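PDB 3FH1: uncharacterized NTF2-like protein from Mesorhizobium loti, which is of unknown function but has the cone-like NTF2 fold of the SnoaL-like family, whose members often bind small molecules in an internal pocket. Local coordinates for residues A[38-48]-A[59-70]. Numbering follows the deposited sequence.
Sequences LPELIAEECVI and RHAGRQACVQLW. With EDO (1,2-ethanediol), chain D.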
ATOM      1  N   LEU A  38     -10.405  -5.376  19.276  1.00 22.29           N
ATOM      2  CA  LEU A  38     -10.044  -6.127  18.101  1.00 23.55           C
ATOM      3  C   LEU A  38     -11.056  -7.175  17.675  1.00 22.62           C
ATOM      4  O   LEU A  38     -11.428  -7.207  16.500  1.00 24.32           O
ATOM      5  CB  LEU A  38      -8.634  -6.727  18.133  1.00 24.16           C
ATOM      6  CG  LEU A  38      -7.446  -5.797  18.013  1.00 27.77           C
ATOM      7  CD1 LEU A  38      -6.181  -6.574  18.437  1.00 22.25           C
ATOM      8  CD2 LEU A  38      -7.362  -5.189  16.576  1.00 25.43           C
ATOM      9  N   PRO A  39     -11.509  -8.035  18.605  1.00 21.27           N
ATOM     10  CA  PRO A  39     -12.389  -9.089  18.105  1.00 20.50           C
ATOM     11  C   PRO A  39     -13.645  -8.648  17.386  1.00 20.08           C
ATOM     12  O   PRO A  39     -14.005  -9.252  16.369  1.00 22.06           O
ATOM     13  CB  PRO A  39     -12.750  -9.852  19.364  1.00 19.77           C
ATOM     14  CG  PRO A  39     -11.642  -9.598  20.300  1.00 22.88           C
ATOM     15  CD  PRO A  39     -11.192  -8.206  20.037  1.00 22.91           C
ATOM     16  N   GLU A  40     -14.290  -7.580  17.860  1.00 21.26           N
ATOM     17  CA  GLU A  40     -15.534  -7.158  17.222  1.00 21.55           C
ATOM     18  C   GLU A  40     -15.319  -6.551  15.840  1.00 20.60           C
ATOM     19  O   GLU A  40     -16.247  -6.483  15.020  1.00 21.95           O
ATOM     20  CB  GLU A  40     -16.256  -6.191  18.147  1.00 24.17           C
ATOM     21  CG  GLU A  40     -15.611  -4.835  18.235  1.00 27.57           C
ATOM     22  CD  GLU A  40     -16.026  -4.058  19.515  1.00 30.97           C
ATOM     23  OE1 GLU A  40     -15.895  -4.597  20.627  1.00 35.77           O
ATOM     24  OE2 GLU A  40     -16.437  -2.900  19.360  1.00 39.26           O
ATOM     25  N   LEU A  41     -14.090  -6.136  15.547  1.00 20.94           N
ATOM     26  CA  LEU A  41     -13.770  -5.499  14.265  1.00 20.77           C
ATOM     27  C   LEU A  41     -13.330  -6.495  13.185  1.00 22.23           C
ATOM     28  O   LEU A  41     -13.168  -6.090  12.038  1.00 21.01           O
ATOM     29  CB  LEU A  41     -12.630  -4.487  14.430  1.00 21.48           C
ATOM     30  CG  LEU A  41     -12.866  -3.310  15.356  1.00 21.31           C
ATOM     31  CD1 LEU A  41     -11.581  -2.504  15.433  1.00 23.68           C
ATOM     32  CD2 LEU A  41     -14.015  -2.475  14.824  1.00 24.59           C
ATOM     33  N   ILE A  42     -13.079  -7.774  13.552  1.00 20.67           N
ATOM     34  CA  ILE A  42     -12.400  -8.749  12.706  1.00 19.82           C
ATOM     35  C   ILE A  42     -13.354  -9.859  12.323  1.00 18.28           C
ATOM     36  O   ILE A  42     -14.016 -10.431  13.186  1.00 20.64           O
ATOM     37  CB  ILE A  42     -11.170  -9.317  13.467  1.00 19.82           C
ATOM     38  CG1 ILE A  42     -10.230  -8.139  13.730  1.00 22.34           C
ATOM     39  CG2 ILE A  42     -10.435 -10.466  12.696  1.00 19.65           C
ATOM     40  CD1 ILE A  42      -9.036  -8.423  14.618  1.00 23.24           C
ATOM     41  N   ALA A  43     -13.437 -10.132  11.031  1.00 18.92           N
ATOM     42  CA  ALA A  43     -14.243 -11.222  10.500  1.00 21.43           C
ATOM     43  C   ALA A  43     -13.717 -12.595  10.932  1.00 20.36           C
ATOM     44  O   ALA A  43     -12.513 -12.772  11.199  1.00 20.14           O
ATOM     45  CB  ALA A  43     -14.290 -11.153   8.968  1.00 19.44           C
ATOM     46  N   GLU A  44     -14.628 -13.572  11.005  1.00 19.90           N
ATOM     47  CA  GLU A  44     -14.249 -14.924  11.392  1.00 21.25           C
ATOM     48  C   GLU A  44     -13.136 -15.431  10.519  1.00 20.83           C
ATOM     49  O   GLU A  44     -12.203 -16.096  11.004  1.00 21.58           O
ATOM     50  CB  GLU A  44     -15.442 -15.872  11.265  1.00 21.86           C
ATOM     51  CG  GLU A  44     -15.155 -17.247  11.792  1.00 23.86           C
ATOM     52  CD  GLU A  44     -16.364 -18.196  11.616  1.00 31.60           C
ATOM     53  OE1 GLU A  44     -16.492 -18.832  10.554  1.00 37.77           O
ATOM     54  OE2 GLU A  44     -17.166 -18.298  12.558  1.00 29.53           O
ATOM     55  N   GLU A  45     -13.217 -15.114   9.235  0.70 19.40           N
ATOM     56  CA  GLU A  45     -12.288 -15.630   8.233  0.70 19.74           C
ATOM     57  C   GLU A  45     -11.167 -14.646   7.889  0.70 20.77           C
ATOM     58  O   GLU A  45     -10.404 -14.900   6.935  0.70 20.78           O
ATOM     59  CB  GLU A  45     -13.034 -16.014   6.948  0.70 22.32           C
ATOM     60  CG  GLU A  45     -13.494 -14.843   6.085  0.70 23.85           C
ATOM     61  CD  GLU A  45     -14.903 -14.244   6.475  0.70 29.44           C
ATOM     62  OE1 GLU A  45     -15.360 -14.314   7.665  0.70 18.85           O
ATOM     63  OE2 GLU A  45     -15.543 -13.679   5.544  0.70 31.67           O
ATOM     64  N   CYS A  46     -11.009 -13.581   8.679  1.00 18.95           N
ATOM     65  CA  CYS A  46      -9.992 -12.526   8.390  1.00 18.35           C
ATOM     66  C   CYS A  46      -8.598 -13.116   8.091  1.00 20.09           C
ATOM     67  O   CYS A  46      -8.203 -14.055   8.757  1.00 20.57           O
ATOM     68  CB  CYS A  46      -9.873 -11.584   9.543  1.00 19.47           C
ATOM     69  SG  CYS A  46      -8.914 -10.082   9.185  1.00 21.89           S
ATOM     70  N   VAL A  47      -7.892 -12.555   7.109  1.00 20.27           N
ATOM     71  CA  VAL A  47      -6.533 -12.940   6.799  1.00 20.97           C
ATOM     72  C   VAL A  47      -5.629 -11.700   6.900  1.00 20.10           C
ATOM     73  O   VAL A  47      -5.956 -10.656   6.335  1.00 21.65           O
ATOM     74  CB  VAL A  47      -6.432 -13.514   5.389  1.00 22.29           C
ATOM     75  CG1 VAL A  47      -4.973 -13.780   4.938  1.00 25.01           C
ATOM     76  CG2 VAL A  47      -7.229 -14.825   5.323  1.00 19.41           C
ATOM     77  N   ILE A  48      -4.490 -11.852   7.559  1.00 21.57           N
ATOM     78  CA  ILE A  48      -3.429 -10.856   7.536  1.00 19.68           C
ATOM     79  C   ILE A  48      -2.284 -11.449   6.670  1.00 20.60           C
ATOM     80  O   ILE A  48      -1.865 -12.601   6.856  1.00 21.16           O
ATOM     81  CB  ILE A  48      -2.904 -10.580   8.944  1.00 20.00           C
ATOM     82  CG1 ILE A  48      -3.974  -9.890   9.768  1.00 20.48           C
ATOM     83  CG2 ILE A  48      -1.605  -9.711   8.897  1.00 22.47           C
ATOM     84  CD1 ILE A  48      -3.593  -9.830  11.282  1.00 21.20           C
ATOM     85  N   ARG A  59       1.424 -15.386   6.691  1.00 20.54           N
ATOM     86  CA  ARG A  59      -0.009 -15.288   6.587  1.00 21.46           C
ATOM     87  C   ARG A  59      -0.596 -15.722   7.910  1.00 20.98           C
ATOM     88  O   ARG A  59      -0.103 -16.661   8.518  1.00 22.30           O
ATOM     89  CB  ARG A  59      -0.487 -16.176   5.431  1.00 21.73           C
ATOM     90  CG  ARG A  59      -1.904 -16.052   5.056  1.00 24.23           C
ATOM     91  CD  ARG A  59      -2.202 -16.966   3.874  1.00 23.17           C
ATOM     92  NE  ARG A  59      -3.576 -16.842   3.363  1.00 25.08           N
ATOM     93  CZ  ARG A  59      -4.608 -17.528   3.815  1.00 28.61           C
ATOM     94  NH1 ARG A  59      -4.450 -18.460   4.759  1.00 34.14           N
ATOM     95  NH2 ARG A  59      -5.803 -17.320   3.278  1.00 31.22           N
ATOM     96  N   HIS A  60      -1.637 -15.024   8.356  1.00 20.55           N
ATOM     97  CA  HIS A  60      -2.347 -15.356   9.612  1.00 21.36           C
ATOM     98  C   HIS A  60      -3.783 -15.439   9.190  1.00 21.62           C
ATOM     99  O   HIS A  60      -4.297 -14.527   8.535  1.00 21.35           O
ATOM    100  CB  HIS A  60      -2.122 -14.308  10.707  1.00 21.14           C
ATOM    101  CG  HIS A  60      -0.686 -14.089  11.008  1.00 24.53           C
ATOM    102  ND1 HIS A  60      -0.053 -14.685  12.073  1.00 31.04           N
ATOM    103  CD2 HIS A  60       0.257 -13.408  10.331  1.00 28.34           C
ATOM    104  CE1 HIS A  60       1.228 -14.367  12.038  1.00 28.81           C
ATOM    105  NE2 HIS A  60       1.441 -13.608  10.987  1.00 29.14           N
ATOM    106  N   ALA A  61      -4.468 -16.492   9.585  1.00 20.36           N
ATOM    107  CA  ALA A  61      -5.845 -16.703   9.131  1.00 19.52           C
ATOM    108  C   ALA A  61      -6.779 -17.017  10.276  1.00 18.09           C
ATOM    109  O   ALA A  61      -6.483 -17.857  11.129  1.00 18.27           O
ATOM    110  CB  ALA A  61      -5.887 -17.845   8.123  1.00 21.81           C
ATOM    111  N   GLY A  62      -7.959 -16.423  10.219  1.00 21.20           N
ATOM    112  CA  GLY A  62      -8.968 -16.612  11.231  1.00 19.25           C
ATOM    113  C   GLY A  62      -8.909 -15.545  12.293  1.00 20.93           C
ATOM    114  O   GLY A  62      -7.844 -15.024  12.618  1.00 20.74           O
ATOM    115  N   ARG A  63     -10.049 -15.245  12.872  1.00 20.52           N
ATOM    116  CA  ARG A  63     -10.132 -14.191  13.865  1.00 18.69           C
ATOM    117  C   ARG A  63      -9.129 -14.381  15.015  1.00 22.02           C
ATOM    118  O   ARG A  63      -8.481 -13.432  15.433  1.00 21.73           O
ATOM    119  CB  ARG A  63     -11.542 -14.076  14.441  1.00 20.72           C
ATOM    120  CG  ARG A  63     -11.647 -13.002  15.526  1.00 19.95           C
ATOM    121  CD  ARG A  63     -13.035 -12.935  16.148  1.00 22.59           C
ATOM    122  NE  ARG A  63     -14.035 -12.509  15.212  1.00 24.48           N
ATOM    123  CZ  ARG A  63     -15.067 -13.228  14.775  1.00 23.64           C
ATOM    124  NH1 ARG A  63     -15.373 -14.439  15.227  1.00 24.72           N
ATOM    125  NH2 ARG A  63     -15.866 -12.676  13.891  1.00 24.45           N
ATOM    126  N   GLN A  64      -8.981 -15.614  15.510  1.00 20.41           N
ATOM    127  CA  GLN A  64      -8.123 -15.835  16.662  1.00 19.69           C
ATOM    128  C   GLN A  64      -6.676 -15.423  16.382  1.00 20.59           C
ATOM    129  O   GLN A  64      -6.032 -14.712  17.181  1.00 20.72           O
ATOM    130  CB  GLN A  64      -8.202 -17.290  17.078  1.00 20.54           C
ATOM    131  CG  GLN A  64      -7.382 -17.639  18.273  1.00 25.40           C
ATOM    132  CD  GLN A  64      -7.438 -19.118  18.594  1.00 26.69           C
ATOM    133  OE1 GLN A  64      -6.975 -19.970  17.801  1.00 27.11           O
ATOM    134  NE2 GLN A  64      -7.953 -19.436  19.746  1.00 29.81           N
ATOM    135  N   ALA A  65      -6.135 -15.936  15.275  1.00 19.83           N
ATOM    136  CA  ALA A  65      -4.746 -15.640  14.860  1.00 19.19           C
ATOM    137  C   ALA A  65      -4.555 -14.133  14.645  1.00 20.03           C
ATOM    138  O   ALA A  65      -3.503 -13.586  14.977  1.00 21.16           O
ATOM    139  CB  ALA A  65      -4.398 -16.399  13.586  1.00 20.51           C
ATOM    140  N   CYS A  66      -5.547 -13.504  14.022  1.00 21.50           N
ATOM    141  CA  CYS A  66      -5.440 -12.073  13.702  1.00 20.83           C
ATOM    142  C   CYS A  66      -5.490 -11.254  14.985  1.00 21.60           C
ATOM    143  O   CYS A  66      -4.672 -10.372  15.172  1.00 21.97           O
ATOM    144  CB  CYS A  66      -6.509 -11.643  12.731  1.00 22.11           C
ATOM    145  SG  CYS A  66      -6.302 -12.422  11.114  1.00 22.03           S
ATOM    146  N   VAL A  67      -6.430 -11.555  15.879  1.00 19.63           N
ATOM    147  CA  VAL A  67      -6.466 -10.908  17.223  1.00 19.86           C
ATOM    148  C   VAL A  67      -5.160 -11.123  17.977  1.00 22.40           C
ATOM    149  O   VAL A  67      -4.588 -10.164  18.532  1.00 21.98           O
ATOM    150  CB  VAL A  67      -7.672 -11.366  18.106  1.00 19.94           C
ATOM    151  CG1 VAL A  67      -7.489 -10.834  19.561  1.00 21.05           C
ATOM    152  CG2 VAL A  67      -9.028 -10.877  17.429  1.00 23.03           C
ATOM    153  N   GLN A  68      -4.633 -12.343  17.965  1.00 21.77           N
ATOM    154  CA  GLN A  68      -3.426 -12.610  18.745  1.00 23.55           C
ATOM    155  C   GLN A  68      -2.264 -11.754  18.221  1.00 23.12           C
ATOM    156  O   GLN A  68      -1.506 -11.197  19.030  1.00 22.37           O
ATOM    157  CB  GLN A  68      -3.051 -14.074  18.688  1.00 25.40           C
ATOM    158  CG  GLN A  68      -1.897 -14.466  19.589  1.00 29.59           C
ATOM    159  CD  GLN A  68      -1.763 -16.003  19.667  1.00 37.77           C
ATOM    160  OE1 GLN A  68      -2.761 -16.732  19.857  1.00 56.93           O
ATOM    161  NE2 GLN A  68      -0.540 -16.490  19.493  1.00 51.74           N
ATOM    162  N   LEU A  69      -2.103 -11.681  16.903  1.00 21.34           N
ATOM    163  CA  LEU A  69      -0.984 -10.972  16.314  1.00 21.51           C
ATOM    164  C   LEU A  69      -1.097  -9.483  16.587  1.00 22.25           C
ATOM    165  O   LEU A  69      -0.182  -8.861  17.098  1.00 22.84           O
ATOM    166  CB  LEU A  69      -0.858 -11.217  14.826  1.00 23.43           C
ATOM    167  CG  LEU A  69       0.267 -10.437  14.062  1.00 23.80           C
ATOM    168  CD1 LEU A  69       1.596 -10.902  14.481  1.00 29.66           C
ATOM    169  CD2 LEU A  69       0.113 -10.542  12.562  1.00 25.02           C
ATOM    170  N   TRP A  70      -2.236  -8.907  16.255  1.00 21.24           N
ATOM    171  CA  TRP A  70      -2.408  -7.486  16.480  1.00 20.87           C
ATOM    172  C   TRP A  70      -2.346  -7.088  17.969  1.00 21.63           C
ATOM    173  O   TRP A  70      -1.845  -6.015  18.308  1.00 21.82           O
ATOM    174  CB  TRP A  70      -3.684  -7.026  15.839  1.00 21.36           C
ATOM    175  CG  TRP A  70      -3.536  -6.769  14.375  1.00 20.18           C
ATOM    176  CD1 TRP A  70      -2.461  -6.201  13.738  1.00 23.23           C
ATOM    177  CD2 TRP A  70      -4.527  -6.981  13.361  1.00 18.16           C
ATOM    178  NE1 TRP A  70      -2.742  -6.043  12.387  1.00 25.61           N
ATOM    179  CE2 TRP A  70      -4.017  -6.468  12.162  1.00 20.85           C
ATOM    180  CE3 TRP A  70      -5.832  -7.505  13.370  1.00 23.67           C
ATOM    181  CZ2 TRP A  70      -4.730  -6.535  10.981  1.00 23.52           C
ATOM    182  CZ3 TRP A  70      -6.517  -7.576  12.213  1.00 25.94           C
ATOM    183  CH2 TRP A  70      -5.966  -7.090  11.013  1.00 25.29           C
TER
HETATM  184  C1  EDO D 131     -16.905 -11.008  16.521  1.00 40.72           C
HETATM  185  O1  EDO D 131     -16.686  -9.967  15.523  1.00 31.86           O
HETATM  186  C2  EDO D 131     -18.220 -10.798  17.240  1.00 38.94           C
HETATM  187  O2  EDO D 131     -18.343  -9.424  17.678  1.00 41.23           O
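I48 and W70 meet where the NTF2-like fold packs a helix on its curved sheet, and they illustrate how a β-hairpin edge and the helix that follows it share one core. Strand 59-61 of the hairpin leads through a turn at G62 into helix 63-75. I48 lays CD1 over the indole, 3.4 Å from the centroid of the six-membered ring of W70 and only 8° off its normal, a CH-pi contact over the middle of the face. I42 meets the same ring differently: its CD1 lies in the ring plane, at the edge, 3.6 Å from CE3 of W70. With CG1 anti to its carbonyl carbon (chi1 -68°) and the chain extended beyond, I48 reaches the indole and also touches CD2 of L69. F26 and F30 of helix 16-31 add edge-to-face contacts to W70, and NE1 of W70 hydrogen-bonds an unidentified ligand, probably from the crystallisation liquor, consistent with a place on the wall of the pocket that NTF2-like folds often enclose.

Between strand and helix, SG of C66 lies 3.7 Å from CG1 of I48. On the other face of the hairpin, CG2 of V47 sits over one face of the R59 guanidinium, 3.5 Å from NH2. H60 and I48 form a hydrogen-bonded antiparallel pair, joined by reciprocal backbone bonds. G62, at the N-cap position, gives its N-H to the C46 carbonyl almost end-on.

R63 extends as far as CD, then bends at chi3 (-66°), which turns the guanidinium back toward the chain at residues 42-44. One face looks onto CA of E44, the opposite one onto C1 of an ethanediol, probably from the same liquor. In its own plane, the group grips a single backbone oxygen side-on: I42 O takes NE of R63 at 2.9 Å and NH2 of R63 at 3.0 Å.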